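Local coordinates for protein trehalose-6-phosphate phosphatase (Cryptococcus neoformans, PDB 5DX9) that belongs to the trehalose-phosphatase family of the HAD clan and binds a magnesium ion and 6-O-phosphono-alpha-D-glucopyranose in its pocket, at residues A[66-69]-A[70-74]. Residues are numbered along the deposited sequence; the frame is centred on the assembly and turned at random.
With G6P (6-O-phosphono-alpha-D-glucopyranose), chain B.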
loop_
_atom_site.group_PDB
_atom_site.type_symbol
_atom_site.label_atom_id
_atom_site.label_comp_id
_atom_site.label_asym_id
_atom_site.label_seq_id
_atom_site.Cartn_x
_atom_site.Cartn_y
_atom_site.Cartn_z
ATOM N N SER A 66 1.974 -3.031 -0.936
ATOM C CA SER A 66 1.041 -3.988 -1.510
ATOM C C SER A 66 0.601 -5.062 -0.521
ATOM O O SER A 66 1.228 -5.260 0.517
ATOM C CB SER A 66 1.673 -4.644 -2.738
ATOM O OG SER A 66 0.819 -5.625 -3.291
ATOM N N GLY A 67 -0.488 -5.748 -0.850
ATOM C CA GLY A 67 -0.934 -6.884 -0.065
ATOM C C GLY A 67 -0.252 -8.144 -0.557
ATOM O O GLY A 67 -0.377 -9.215 0.040
ATOM N N ARG A 68 0.474 -8.006 -1.662
ATOM C CA ARG A 68 1.221 -9.106 -2.250
ATOM C C ARG A 68 2.285 -9.667 -1.310
ATOM O O ARG A 68 2.709 -9.008 -0.354
ATOM C CB ARG A 68 1.881 -8.656 -3.554
ATOM C CG ARG A 68 0.920 -8.462 -4.709
ATOM C CD ARG A 68 0.528 -9.790 -5.336
ATOM N NE ARG A 68 -0.316 -9.590 -6.511
ATOM C CZ ARG A 68 -0.533 -10.511 -7.442
ATOM N NH1 ARG A 68 0.039 -11.705 -7.340
ATOM N NH2 ARG A 68 -1.314 -10.237 -8.478
ATOM N N ASP A 69 2.706 -10.894 -1.603
ATOM C CA ASP A 69 3.789 -11.551 -0.889
ATOM C C ASP A 69 5.136 -11.084 -1.422
ATOM O O ASP A 69 5.254 -10.722 -2.593
ATOM C CB ASP A 69 3.664 -13.069 -1.024
ATOM C CG ASP A 69 3.559 -13.514 -2.470
ATOM O OD1 ASP A 69 2.492 -13.296 -3.080
ATOM O OD2 ASP A 69 4.540 -14.081 -2.996
ATOM N N GLY A 70 6.149 -11.100 -0.562
ATOM C CA GLY A 70 7.482 -10.657 -0.932
ATOM C C GLY A 70 8.059 -11.361 -2.147
ATOM O O GLY A 70 8.808 -10.764 -2.920
ATOM N N ASP A 71 7.705 -12.631 -2.321
ATOM C CA ASP A 71 8.235 -13.426 -3.425
ATOM C C ASP A 71 7.793 -12.885 -4.778
ATOM O O ASP A 71 8.614 -12.690 -5.675
ATOM C CB ASP A 71 7.805 -14.889 -3.291
ATOM C CG ASP A 71 8.707 -15.681 -2.362
ATOM O OD1 ASP A 71 9.365 -15.071 -1.494
ATOM O OD2 ASP A 71 8.753 -16.919 -2.504
ATOM N N PHE A 72 6.491 -12.653 -4.923
ATOM C CA PHE A 72 5.945 -12.110 -6.163
ATOM C C PHE A 72 6.550 -10.747 -6.471
ATOM O O PHE A 72 6.897 -10.455 -7.614
ATOM C CB PHE A 72 4.420 -11.999 -6.082
ATOM C CG PHE A 72 3.798 -11.288 -7.253
ATOM C CD1 PHE A 72 3.385 -11.994 -8.372
ATOM C CD2 PHE A 72 3.617 -9.913 -7.233
ATOM C CE1 PHE A 72 2.807 -11.341 -9.449
ATOM C CE2 PHE A 72 3.043 -9.256 -8.308
ATOM C CZ PHE A 72 2.636 -9.970 -9.416
ATOM N N LEU A 73 6.677 -9.916 -5.442
ATOM C CA LEU A 73 7.210 -8.569 -5.611
ATOM C C LEU A 73 8.679 -8.608 -6.025
ATOM O O LEU A 73 9.095 -7.889 -6.938
ATOM C CB LEU A 73 7.033 -7.766 -4.325
ATOM C CG LEU A 73 5.570 -7.474 -3.980
ATOM C CD1 LEU A 73 5.459 -6.700 -2.686
ATOM C CD2 LEU A 73 4.892 -6.717 -5.115
ATOM N N GLU A 74 9.456 -9.460 -5.361
ATOM C CA GLU A 74 10.863 -9.654 -5.707
ATOM C C GLU A 74 11.027 -10.131 -7.145
ATOM O O GLU A 74 11.901 -9.656 -7.870
ATOM C CB GLU A 74 11.519 -10.650 -4.750
ATOM C CG GLU A 74 12.241 -10.002 -3.579
ATOM C CD GLU A 74 13.530 -9.308 -3.994
ATOM O OE1 GLU A 74 14.055 -8.500 -3.197
ATOM O OE2 GLU A 74 14.025 -9.574 -5.113
HETATM C C1 G6P B . -3.988 -9.590 -5.306
HETATM C C2 G6P B . -3.200 -10.654 -4.554
HETATM C C3 G6P B . -3.781 -10.914 -3.178
HETATM C C4 G6P B . -3.784 -9.637 -2.363
HETATM C C5 G6P B . -4.282 -8.387 -3.113
HETATM C C6 G6P B . -3.541 -7.116 -2.654
HETATM O O1 G6P B . -5.291 -10.038 -5.687
HETATM O O2 G6P B . -3.186 -11.855 -5.324
HETATM O O3 G6P B . -2.972 -11.860 -2.467
HETATM O O4 G6P B . -4.600 -9.935 -1.221
HETATM O O5 G6P B . -4.088 -8.392 -4.536
HETATM O O6 G6P B . -2.734 -6.561 -3.723
HETATM P P G6P B . -2.361 -4.976 -3.771
HETATM O O1P G6P B . -0.948 -4.684 -4.483
HETATM O O2P G6P B . -3.408 -4.268 -4.542
HETATM O O3P G6P B . -2.346 -4.458 -2.248
#
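The guanidinium of R68 lies flat on the ring of F72, the two planes only 15° apart, with R68 CZ 3.9 Å from the ring centroid. This is a cation-pi stack, and R68 NH1 sits over the ring, 3.5 Å from F72 CE1. A bend at chi2 (-79°) turns the R68 chain so that its CD lies against F72 CD2. The other face of the guanidinium carries the sugar of G6P, whose C2 is 3.6 Å from R68 NE, so the arginine is sandwiched between ring and ligand. A salt bridge to D28 and a hydrogen bond to the carbonyl of P38 fix its rotation. On the buried side, R68 CB packs on L73 CG, while S66 CB touches L73 CD1 more loosely.

Towards solvent, D69 caps helix 70-77: its OD2 accepts from F72 N at 3.1 Å, met from well above the carboxylate plane, and D69 O takes the first helical bond from L73 N. Here the packing thins to D71, an exposed residue whose CB merely brushes D69 OD2, the two carboxylates probably repelling each other mildly.

At the start of the loop, S66 OG accepts from R68 N at 2.9 Å, an ST turn, and approaches G6P O1P at a doubtfully short 2.3 Å. G67 N donates to G6P O3P at 2.7 Å. A loop leaving strand 60-65, in the parallel part of the mixed central sheet, with a serine at the phosphate, then running into an N-capped helix, is consistent with motif II of HAD enzymes, the serine or threonine after the strand next to the first one.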